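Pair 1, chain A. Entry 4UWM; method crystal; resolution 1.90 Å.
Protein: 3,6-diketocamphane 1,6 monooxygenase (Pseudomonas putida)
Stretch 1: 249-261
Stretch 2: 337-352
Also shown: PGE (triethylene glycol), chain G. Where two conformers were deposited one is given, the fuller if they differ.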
# COMPACT_ATOMS: atom_id res chain seq x y z
N ASP A 249 -15.75 -27.53 4.97
CA ASP A 249 -16.95 -26.70 4.98
C ASP A 249 -17.19 -26.06 3.59
O ASP A 249 -16.46 -25.15 3.19
CB ASP A 249 -16.83 -25.63 6.06
CG ASP A 249 -18.10 -24.82 6.26
OD1 ASP A 249 -19.06 -24.96 5.46
OD2 ASP A 249 -18.15 -24.02 7.21
N ARG A 250 -18.22 -26.54 2.89
CA ARG A 250 -18.54 -26.05 1.55
C ARG A 250 -18.82 -24.56 1.49
O ARG A 250 -18.56 -23.92 0.47
CB ARG A 250 -19.73 -26.81 0.95
CG ARG A 250 -19.37 -28.12 0.28
CD ARG A 250 -20.59 -28.72 -0.41
NE ARG A 250 -20.40 -30.14 -0.72
CZ ARG A 250 -19.80 -30.60 -1.81
NH1 ARG A 250 -19.33 -29.76 -2.73
NH2 ARG A 250 -19.68 -31.91 -1.99
N SER A 251 -19.36 -24.00 2.58
CA SER A 251 -19.73 -22.59 2.60
C SER A 251 -18.50 -21.65 2.53
O SER A 251 -18.65 -20.46 2.29
CB SER A 251 -20.60 -22.27 3.80
OG SER A 251 -19.88 -22.43 5.01
N ARG A 252 -17.31 -22.19 2.75
CA ARG A 252 -16.08 -21.43 2.65
C ARG A 252 -15.55 -21.42 1.20
O ARG A 252 -14.72 -20.58 0.84
CB ARG A 252 -15.01 -21.98 3.61
CG ARG A 252 -15.37 -21.87 5.08
CD ARG A 252 -14.24 -22.40 5.97
NE ARG A 252 -12.99 -21.63 5.84
CZ ARG A 252 -11.77 -22.13 6.02
NH1 ARG A 252 -11.60 -23.41 6.35
NH2 ARG A 252 -10.69 -21.36 5.88
N HIS A 253 -16.03 -22.37 0.39
CA HIS A 253 -15.64 -22.46 -1.01
C HIS A 253 -16.17 -21.26 -1.80
O HIS A 253 -17.37 -20.96 -1.74
CB HIS A 253 -16.12 -23.77 -1.62
CG HIS A 253 -15.44 -24.14 -2.90
ND1 HIS A 253 -15.83 -25.22 -3.66
CD2 HIS A 253 -14.40 -23.57 -3.56
CE1 HIS A 253 -15.05 -25.30 -4.73
NE2 HIS A 253 -14.17 -24.31 -4.69
N ALA A 254 -15.27 -20.55 -2.48
CA ALA A 254 -15.66 -19.43 -3.35
C ALA A 254 -15.38 -19.81 -4.79
O ALA A 254 -14.33 -20.38 -5.11
CB ALA A 254 -14.91 -18.15 -2.97
N VAL A 255 -16.35 -19.55 -5.66
CA VAL A 255 -16.24 -19.96 -7.06
C VAL A 255 -16.51 -18.75 -7.94
O VAL A 255 -17.55 -18.10 -7.82
CB VAL A 255 -17.23 -21.10 -7.43
CG1 VAL A 255 -17.04 -21.51 -8.89
CG2 VAL A 255 -17.02 -22.30 -6.53
N SER A 256 -15.55 -18.46 -8.82
CA SER A 256 -15.62 -17.30 -9.70
C SER A 256 -16.33 -17.64 -11.01
O SER A 256 -15.99 -18.64 -11.66
CB SER A 256 -14.20 -16.79 -9.97
OG SER A 256 -14.18 -15.82 -11.00
N HIS A 257 -17.30 -16.82 -11.38
CA HIS A 257 -18.10 -16.99 -12.59
C HIS A 257 -18.22 -15.64 -13.27
O HIS A 257 -18.19 -14.59 -12.61
CB HIS A 257 -19.54 -17.42 -12.24
CG HIS A 257 -19.68 -18.83 -11.78
ND1 HIS A 257 -19.83 -19.89 -12.66
CD2 HIS A 257 -19.73 -19.37 -10.54
CE1 HIS A 257 -19.94 -21.01 -11.97
NE2 HIS A 257 -19.90 -20.72 -10.68
N THR A 258 -18.39 -15.67 -14.59
CA THR A 258 -18.83 -14.50 -15.34
C THR A 258 -20.36 -14.46 -15.23
O THR A 258 -21.04 -15.44 -15.58
CB THR A 258 -18.38 -14.61 -16.81
OG1 THR A 258 -16.96 -14.73 -16.85
CG2 THR A 258 -18.84 -13.39 -17.62
N VAL A 259 -20.89 -13.36 -14.69
CA VAL A 259 -22.28 -13.26 -14.26
C VAL A 259 -22.84 -11.92 -14.69
O VAL A 259 -22.27 -10.88 -14.39
CB VAL A 259 -22.44 -13.38 -12.72
CG1 VAL A 259 -23.91 -13.44 -12.33
CG2 VAL A 259 -21.74 -14.61 -12.19
N PHE A 260 -23.97 -11.95 -15.39
CA PHE A 260 -24.67 -10.71 -15.72
C PHE A 260 -26.19 -10.90 -15.68
O PHE A 260 -26.73 -11.88 -16.22
CB PHE A 260 -24.21 -10.13 -17.06
CG PHE A 260 -24.68 -8.72 -17.29
CD1 PHE A 260 -25.95 -8.47 -17.83
CD2 PHE A 260 -23.88 -7.64 -16.95
CE1 PHE A 260 -26.39 -7.17 -18.04
CE2 PHE A 260 -24.32 -6.34 -17.15
CZ PHE A 260 -25.57 -6.10 -17.69
N CYS A 261 -26.85 -9.97 -15.01
CA CYS A 261 -28.29 -10.03 -14.78
C CYS A 261 -29.00 -8.77 -15.27
O CYS A 261 -28.49 -7.67 -15.11
CB CYS A 261 -28.54 -10.22 -13.28
SG CYS A 261 -30.15 -10.88 -12.87
N ALA A 337 -25.80 -30.44 -9.56
CA ALA A 337 -24.75 -31.20 -10.24
C ALA A 337 -23.43 -31.35 -9.47
O ALA A 337 -22.71 -32.33 -9.69
CB ALA A 337 -24.50 -30.63 -11.63
N THR A 338 -23.12 -30.41 -8.58
CA THR A 338 -21.79 -30.37 -7.92
C THR A 338 -21.83 -30.38 -6.39
O THR A 338 -20.83 -30.69 -5.74
CB THR A 338 -20.96 -29.13 -8.34
OG1 THR A 338 -21.61 -27.94 -7.86
CG2 THR A 338 -20.79 -29.05 -9.85
N GLY A 339 -22.97 -29.99 -5.81
CA GLY A 339 -23.09 -29.82 -4.36
C GLY A 339 -23.12 -28.35 -3.96
O GLY A 339 -23.58 -28.01 -2.86
N GLY A 340 -22.62 -27.48 -4.83
CA GLY A 340 -22.63 -26.04 -4.59
C GLY A 340 -21.37 -25.45 -3.96
O GLY A 340 -20.32 -26.10 -3.93
N TRP A 341 -21.50 -24.22 -3.47
CA TRP A 341 -20.38 -23.45 -2.91
C TRP A 341 -20.95 -22.36 -2.04
O TRP A 341 -22.15 -22.09 -2.09
CB TRP A 341 -19.54 -22.82 -4.04
CG TRP A 341 -20.36 -21.98 -5.00
CD1 TRP A 341 -20.82 -20.71 -4.80
CD2 TRP A 341 -20.85 -22.38 -6.29
NE1 TRP A 341 -21.55 -20.29 -5.89
CE2 TRP A 341 -21.58 -21.30 -6.82
CE3 TRP A 341 -20.74 -23.56 -7.05
CZ2 TRP A 341 -22.20 -21.34 -8.07
CZ3 TRP A 341 -21.35 -23.60 -8.30
CH2 TRP A 341 -22.07 -22.50 -8.79
N GLY A 342 -20.10 -21.73 -1.24
CA GLY A 342 -20.55 -20.68 -0.34
C GLY A 342 -20.65 -19.27 -0.92
O GLY A 342 -21.50 -18.50 -0.50
N THR A 343 -19.75 -18.92 -1.85
CA THR A 343 -19.73 -17.55 -2.41
C THR A 343 -19.65 -17.58 -3.92
O THR A 343 -18.77 -18.25 -4.50
CB THR A 343 -18.57 -16.67 -1.86
OG1 THR A 343 -18.67 -16.55 -0.44
CG2 THR A 343 -18.63 -15.25 -2.45
N LEU A 344 -20.56 -16.86 -4.56
CA LEU A 344 -20.51 -16.69 -5.99
C LEU A 344 -19.66 -15.45 -6.25
O LEU A 344 -20.08 -14.31 -5.96
CB LEU A 344 -21.92 -16.49 -6.57
CG LEU A 344 -21.95 -16.17 -8.07
CD1 LEU A 344 -21.68 -17.41 -8.89
CD2 LEU A 344 -23.28 -15.52 -8.46
N GLN A 345 -18.46 -15.67 -6.78
CA GLN A 345 -17.50 -14.58 -6.90
C GLN A 345 -17.63 -14.00 -8.28
O GLN A 345 -17.13 -14.57 -9.25
CB GLN A 345 -16.06 -15.06 -6.59
CG GLN A 345 -15.17 -13.99 -5.94
CD GLN A 345 -15.47 -13.77 -4.46
OE1 GLN A 345 -15.68 -14.72 -3.70
NE2 GLN A 345 -15.46 -12.50 -4.03
N VAL A 346 -18.29 -12.85 -8.38
CA VAL A 346 -18.58 -12.24 -9.68
C VAL A 346 -17.39 -11.47 -10.26
O VAL A 346 -16.87 -10.56 -9.62
CB VAL A 346 -19.81 -11.32 -9.58
CG1 VAL A 346 -20.13 -10.71 -10.94
CG2 VAL A 346 -21.00 -12.12 -9.05
N GLU A 347 -16.99 -11.82 -11.48
CA GLU A 347 -15.87 -11.17 -12.16
C GLU A 347 -16.24 -9.75 -12.58
O GLU A 347 -17.22 -9.55 -13.31
CB GLU A 347 -15.45 -11.96 -13.40
CG GLU A 347 -14.76 -13.29 -13.14
CD GLU A 347 -13.29 -13.17 -12.74
OE1 GLU A 347 -12.72 -12.04 -12.75
OE2 GLU A 347 -12.70 -14.23 -12.41
N ALA A 348 -15.46 -8.77 -12.12
CA ALA A 348 -15.73 -7.38 -12.46
C ALA A 348 -15.12 -7.05 -13.81
O ALA A 348 -13.98 -7.43 -14.11
CB ALA A 348 -15.20 -6.43 -11.38
N HIS A 349 -15.89 -6.35 -14.65
CA HIS A 349 -15.37 -5.93 -15.95
C HIS A 349 -15.32 -4.41 -16.11
O HIS A 349 -15.80 -3.69 -15.26
CB HIS A 349 -16.15 -6.62 -17.08
CG HIS A 349 -15.64 -7.98 -17.37
ND1 HIS A 349 -14.58 -8.21 -18.23
CD2 HIS A 349 -15.95 -9.18 -16.83
CE1 HIS A 349 -14.32 -9.50 -18.26
NE2 HIS A 349 -15.14 -10.11 -17.43
N ASP A 350 -14.72 -3.93 -17.19
CA ASP A 350 -14.47 -2.51 -17.33
C ASP A 350 -15.74 -1.75 -17.76
O ASP A 350 -15.93 -1.47 -18.95
CB ASP A 350 -13.32 -2.25 -18.32
CG ASP A 350 -12.88 -0.80 -18.34
OD1 ASP A 350 -13.58 0.06 -17.79
OD2 ASP A 350 -11.83 -0.52 -18.91
N TYR A 351 -16.56 -1.42 -16.77
CA TYR A 351 -17.77 -0.61 -16.91
C TYR A 351 -17.61 0.80 -16.38
O TYR A 351 -18.59 1.51 -16.11
CB TYR A 351 -18.91 -1.29 -16.17
CG TYR A 351 -19.69 -2.27 -17.00
CD1 TYR A 351 -20.72 -1.84 -17.85
CD2 TYR A 351 -19.41 -3.63 -16.94
CE1 TYR A 351 -21.45 -2.75 -18.61
CE2 TYR A 351 -20.12 -4.54 -17.69
CZ TYR A 351 -21.15 -4.10 -18.52
OH TYR A 351 -21.84 -5.01 -19.26
N TYR A 352 -16.36 1.22 -16.26
CA TYR A 352 -16.04 2.51 -15.67
C TYR A 352 -16.72 3.67 -16.41
O TYR A 352 -17.15 4.63 -15.76
CB TYR A 352 -14.53 2.72 -15.71
CG TYR A 352 -14.04 4.01 -15.08
CD1 TYR A 352 -14.40 4.36 -13.77
CD2 TYR A 352 -13.19 4.85 -15.78
CE1 TYR A 352 -13.91 5.52 -13.19
CE2 TYR A 352 -12.71 6.01 -15.20
CZ TYR A 352 -13.06 6.33 -13.90
OH TYR A 352 -12.55 7.48 -13.34
C1 PGE G . -13.60 -13.00 -16.93
O1 PGE G . -14.98 -12.87 -16.57
C2 PGE G . -12.99 -14.34 -16.48
O2 PGE G . -13.82 -15.06 -15.56
C3 PGE G . -13.40 -16.42 -15.44
C4 PGE G . -14.53 -17.18 -14.77
O4 PGE G . -18.11 -18.00 -16.15
C6 PGE G . -17.09 -18.38 -17.08
C5 PGE G . -15.73 -18.35 -16.41
O3 PGE G . -15.64 -17.15 -15.66
O HOH W 1 -17.88 -27.18 -3.83
O HOH W 2 -18.17 -31.27 -5.34
O HOH W 3 -17.38 -18.39 0.92
O HOH W 4 -19.34 -11.05 -14.69

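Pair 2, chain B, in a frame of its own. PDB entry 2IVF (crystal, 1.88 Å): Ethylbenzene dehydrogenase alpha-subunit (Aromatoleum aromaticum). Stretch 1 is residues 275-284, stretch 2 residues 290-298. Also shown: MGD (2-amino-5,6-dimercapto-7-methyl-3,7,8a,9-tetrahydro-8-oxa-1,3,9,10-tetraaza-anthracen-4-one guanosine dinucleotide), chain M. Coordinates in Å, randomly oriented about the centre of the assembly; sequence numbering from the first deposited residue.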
# COMPACT_ATOMS: atom_id res chain seq x y z
N GLY B 275 25.11 -8.94 3.52
CA GLY B 275 25.85 -8.74 4.75
C GLY B 275 25.62 -7.43 5.45
O GLY B 275 26.13 -7.22 6.56
N ALA B 276 24.87 -6.54 4.82
CA ALA B 276 24.45 -5.32 5.46
C ALA B 276 23.63 -5.57 6.76
O ALA B 276 22.78 -6.47 6.84
CB ALA B 276 23.66 -4.38 4.46
N GLU B 277 23.94 -4.82 7.78
CA GLU B 277 23.20 -4.88 9.02
C GLU B 277 22.06 -3.90 8.94
O GLU B 277 22.27 -2.72 8.69
CB GLU B 277 24.14 -4.53 10.16
CG GLU B 277 23.51 -4.37 11.51
CD GLU B 277 24.57 -4.68 12.62
OE1 GLU B 277 25.79 -4.70 12.33
OE2 GLU B 277 24.15 -4.99 13.75
N VAL B 278 20.85 -4.38 9.14
CA VAL B 278 19.66 -3.53 8.94
C VAL B 278 19.04 -3.20 10.27
O VAL B 278 18.68 -4.09 11.05
CB VAL B 278 18.64 -4.21 8.01
CG1 VAL B 278 17.34 -3.39 7.94
CG2 VAL B 278 19.30 -4.47 6.58
N VAL B 279 18.91 -1.91 10.48
CA VAL B 279 18.38 -1.35 11.68
C VAL B 279 17.12 -0.53 11.38
O VAL B 279 17.13 0.33 10.49
CB VAL B 279 19.36 -0.45 12.37
CG1 VAL B 279 18.74 0.04 13.70
CG2 VAL B 279 20.74 -1.21 12.52
N VAL B 280 16.05 -0.80 12.11
CA VAL B 280 14.82 -0.00 12.00
C VAL B 280 14.71 0.76 13.27
O VAL B 280 14.66 0.16 14.34
CB VAL B 280 13.54 -0.87 11.75
CG1 VAL B 280 12.27 -0.06 11.90
CG2 VAL B 280 13.59 -1.53 10.33
N ILE B 281 14.76 2.09 13.16
CA ILE B 281 14.55 2.98 14.29
C ILE B 281 13.09 3.43 14.19
O ILE B 281 12.71 4.17 13.27
CB ILE B 281 15.49 4.20 14.29
CG1 ILE B 281 16.93 3.78 14.17
CG2 ILE B 281 15.25 5.04 15.57
CD1 ILE B 281 17.90 4.95 14.01
N ALA B 282 12.27 2.94 15.12
CA ALA B 282 10.84 3.19 15.11
C ALA B 282 10.35 3.01 16.54
O ALA B 282 10.83 2.12 17.26
CB ALA B 282 10.10 2.22 14.18
N PRO B 283 9.33 3.76 16.92
CA PRO B 283 8.78 3.54 18.25
C PRO B 283 8.12 2.18 18.35
O PRO B 283 8.32 1.48 19.35
CB PRO B 283 7.80 4.70 18.45
CG PRO B 283 7.70 5.37 17.17
CD PRO B 283 8.70 4.87 16.21
N ASP B 284 7.40 1.80 17.31
CA ASP B 284 6.77 0.49 17.20
C ASP B 284 7.69 -0.46 16.46
O ASP B 284 8.52 -0.05 15.64
CB ASP B 284 5.40 0.57 16.53
CG ASP B 284 5.44 1.28 15.16
OD1 ASP B 284 5.89 2.42 15.11
OD2 ASP B 284 4.95 0.72 14.18
N PRO B 290 10.49 -7.05 9.51
CA PRO B 290 10.87 -8.37 8.98
C PRO B 290 12.17 -8.40 8.21
O PRO B 290 12.78 -9.47 8.09
CB PRO B 290 9.72 -8.70 8.03
CG PRO B 290 8.54 -7.96 8.67
CD PRO B 290 9.14 -6.67 9.07
N ALA B 291 12.55 -7.26 7.66
CA ALA B 291 13.87 -7.10 7.07
C ALA B 291 14.99 -6.63 8.01
O ALA B 291 16.12 -6.44 7.56
CB ALA B 291 13.79 -6.17 5.86
N ALA B 292 14.71 -6.47 9.29
CA ALA B 292 15.66 -5.85 10.20
C ALA B 292 16.38 -6.84 11.11
O ALA B 292 15.78 -7.80 11.63
CB ALA B 292 14.97 -4.79 11.04
N ASP B 293 17.66 -6.59 11.31
CA ASP B 293 18.45 -7.25 12.35
C ASP B 293 18.17 -6.69 13.74
O ASP B 293 18.27 -7.40 14.75
CB ASP B 293 19.93 -7.16 12.02
CG ASP B 293 20.28 -7.86 10.74
OD1 ASP B 293 20.04 -9.09 10.64
OD2 ASP B 293 20.78 -7.17 9.84
N LEU B 294 17.84 -5.41 13.79
CA LEU B 294 17.69 -4.68 15.01
C LEU B 294 16.55 -3.75 14.88
O LEU B 294 16.38 -3.11 13.84
CB LEU B 294 18.95 -3.82 15.26
CG LEU B 294 20.22 -4.57 15.73
CD1 LEU B 294 21.41 -3.62 15.73
CD2 LEU B 294 19.98 -5.10 17.12
N HIS B 295 15.78 -3.70 15.92
CA HIS B 295 14.84 -2.63 16.17
C HIS B 295 15.35 -1.74 17.27
O HIS B 295 15.64 -2.20 18.42
CB HIS B 295 13.50 -3.26 16.59
CG HIS B 295 12.48 -2.26 16.96
ND1 HIS B 295 11.60 -2.49 17.99
CD2 HIS B 295 12.23 -1.00 16.51
CE1 HIS B 295 10.80 -1.43 18.11
NE2 HIS B 295 11.15 -0.53 17.20
N VAL B 296 15.40 -0.44 16.98
CA VAL B 296 15.77 0.55 17.97
C VAL B 296 14.46 1.22 18.39
O VAL B 296 13.89 1.99 17.62
CB VAL B 296 16.80 1.55 17.38
CG1 VAL B 296 17.04 2.72 18.36
CG2 VAL B 296 18.15 0.85 16.96
N PRO B 297 13.94 0.88 19.60
CA PRO B 297 12.60 1.22 20.00
C PRO B 297 12.53 2.59 20.63
O PRO B 297 12.21 2.77 21.82
CB PRO B 297 12.23 0.11 20.97
CG PRO B 297 13.50 -0.24 21.61
CD PRO B 297 14.60 0.02 20.61
N VAL B 298 12.83 3.58 19.84
CA VAL B 298 12.77 4.97 20.40
C VAL B 298 11.42 5.37 20.94
O VAL B 298 10.39 5.03 20.36
CB VAL B 298 13.22 6.01 19.35
CG1 VAL B 298 14.77 5.85 19.09
CG2 VAL B 298 12.38 5.92 18.06
PB MGD M . 5.88 7.24 7.04
O1B MGD M . 4.90 6.34 6.37
O2B MGD M . 5.30 8.43 7.70
O3B MGD M . 7.06 7.76 6.13
O3A MGD M . 6.57 7.16 3.70
PA MGD M . 7.74 7.15 4.79
O1A MGD M . 8.14 5.74 4.92
O2A MGD M . 8.76 8.12 4.43
O5' MGD M . 6.71 6.41 8.14
C5' MGD M . 6.00 5.66 9.13
C4' MGD M . 6.95 5.23 10.25
O4' MGD M . 7.36 6.37 10.99
C3' MGD M . 6.04 4.49 11.21
O3' MGD M . 6.11 3.11 10.86
C2' MGD M . 6.68 4.78 12.57
O2' MGD M . 7.23 3.57 13.12
C1' MGD M . 7.78 5.80 12.24
N9 MGD M . 7.80 6.85 13.29
C8 MGD M . 6.78 7.63 13.70
N7 MGD M . 7.20 8.49 14.63
C5 MGD M . 8.53 8.26 14.79
C6 MGD M . 9.54 8.77 15.59
O6 MGD M . 9.40 9.65 16.45
N1 MGD M . 10.83 8.23 15.43
C2 MGD M . 11.15 7.20 14.54
N2 MGD M . 12.44 6.73 14.46
N3 MGD M . 10.16 6.74 13.76
C4 MGD M . 8.89 7.23 13.89
C10 MGD M . 5.94 8.33 3.34
C11 MGD M . 5.87 8.39 1.84
O11 MGD M . 5.21 7.28 1.40
C12 MGD M . 5.25 9.68 1.27
S12 MGD M . 5.48 11.24 2.06
C13 MGD M . 4.52 9.63 0.12
S13 MGD M . 3.85 11.09 -0.53
C14 MGD M . 4.27 8.33 -0.57
N15 MGD M . 2.90 7.89 -0.17
C16 MGD M . 2.55 6.53 -0.11
C17 MGD M . 1.27 6.10 0.11
O17 MGD M . 0.32 6.91 0.30
N18 MGD M . 1.04 4.71 0.16
C19 MGD M . 2.02 3.79 -0.03
N19 MGD M . 1.69 2.48 0.04
N20 MGD M . 3.27 4.25 -0.21
C21 MGD M . 3.53 5.57 -0.28
N22 MGD M . 4.84 6.01 -0.48
C23 MGD M . 5.30 7.30 -0.02

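What backbone geometry do the two pairs share? In each, two neighbouring parallel strands lie side by side, their axes 4.6 Å apart at closest approach in pair 1 and 4.7 Å in pair 2, with angles of 32° and 25° between their directions. Fourteen central residues superpose with an RMSD of 0.8 Å. The hydrogen-bond ladder also matches. In pair 1, Val A255 N donates to Thr A343 O (3.0 Å) and Gln A345 N to Val A255 O (2.8 Å); in pair 2, Val B280 N donates to Leu B294 O (2.9 Å) and Val B296 N to Val B280 O (2.8 Å). A single residue of the first strand thus bonds through both its N and its O, reaching residues two apart on its neighbour, as parallel pairing requires.

How is the ladder entered? One carbonyl receives two successive amides in both pairs: His A253 O accepts from Gly A342 N (2.9 Å) and Thr A343 N (3.1 Å), and the matching Val B278 O accepts from Asp B293 N (2.7 Å) and Leu B294 N (3.2 Å). The matched positions Gly A342 and Asp B293 differ sharply. At Gly A342 an ideal CB would lie 1.7 Å from Ser A251 O, so the close passage of the chain there leaves no room for a side chain. In pair 2 the side chain is itself a link, Asp B293 OD2 accepting from Val B278 N at 2.9 Å.

How is the face bearing Ala A254 and Ser A256 filled, compared with that of Val B279 and Ile B281? Pair 1 uses small and polar groups: Ala A254 CB touches Gln A345 OE1 at 3.6 Å, and Ser A256 OG donates a short hydrogen bond to Glu A347 OE2 (2.6 Å). Pair 2 makes the matched surface hydrocarbon. Val B279 CG1 meets Val B296 CG2 at 3.4 Å, while Ile B281 CG2 meets Val B298 CG1 at 3.6 Å, where Val B298 matches Glu A347. A polar tether in one pair is thus replaced by branched aliphatic packing in the other.

What covers the face of Val A255 and Leu A344, and its counterpart with Val B280 and His B295? The valines match, but their neighbours differ in size. Val A255 CB lies over the Trp A341 ring, 4.2 Å from the centroid of its five-membered ring, whereas Val B280 CG2 meets the small Ala B292 CB at 3.6 Å. At the next matched positions the imidazole changes strands. His A257 belongs to the first strand in pair 1, and its CD2 approaches Leu A344 CD1 at 3.2 Å; its match is Ala B282. In pair 2 the imidazole comes from His B295, the match of Leu A344, and its NE2 donates to Ala B282 O at 2.7 Å. Pair 1 therefore packs this face with large side chains, while pair 2 adds a side-chain-to-backbone bond.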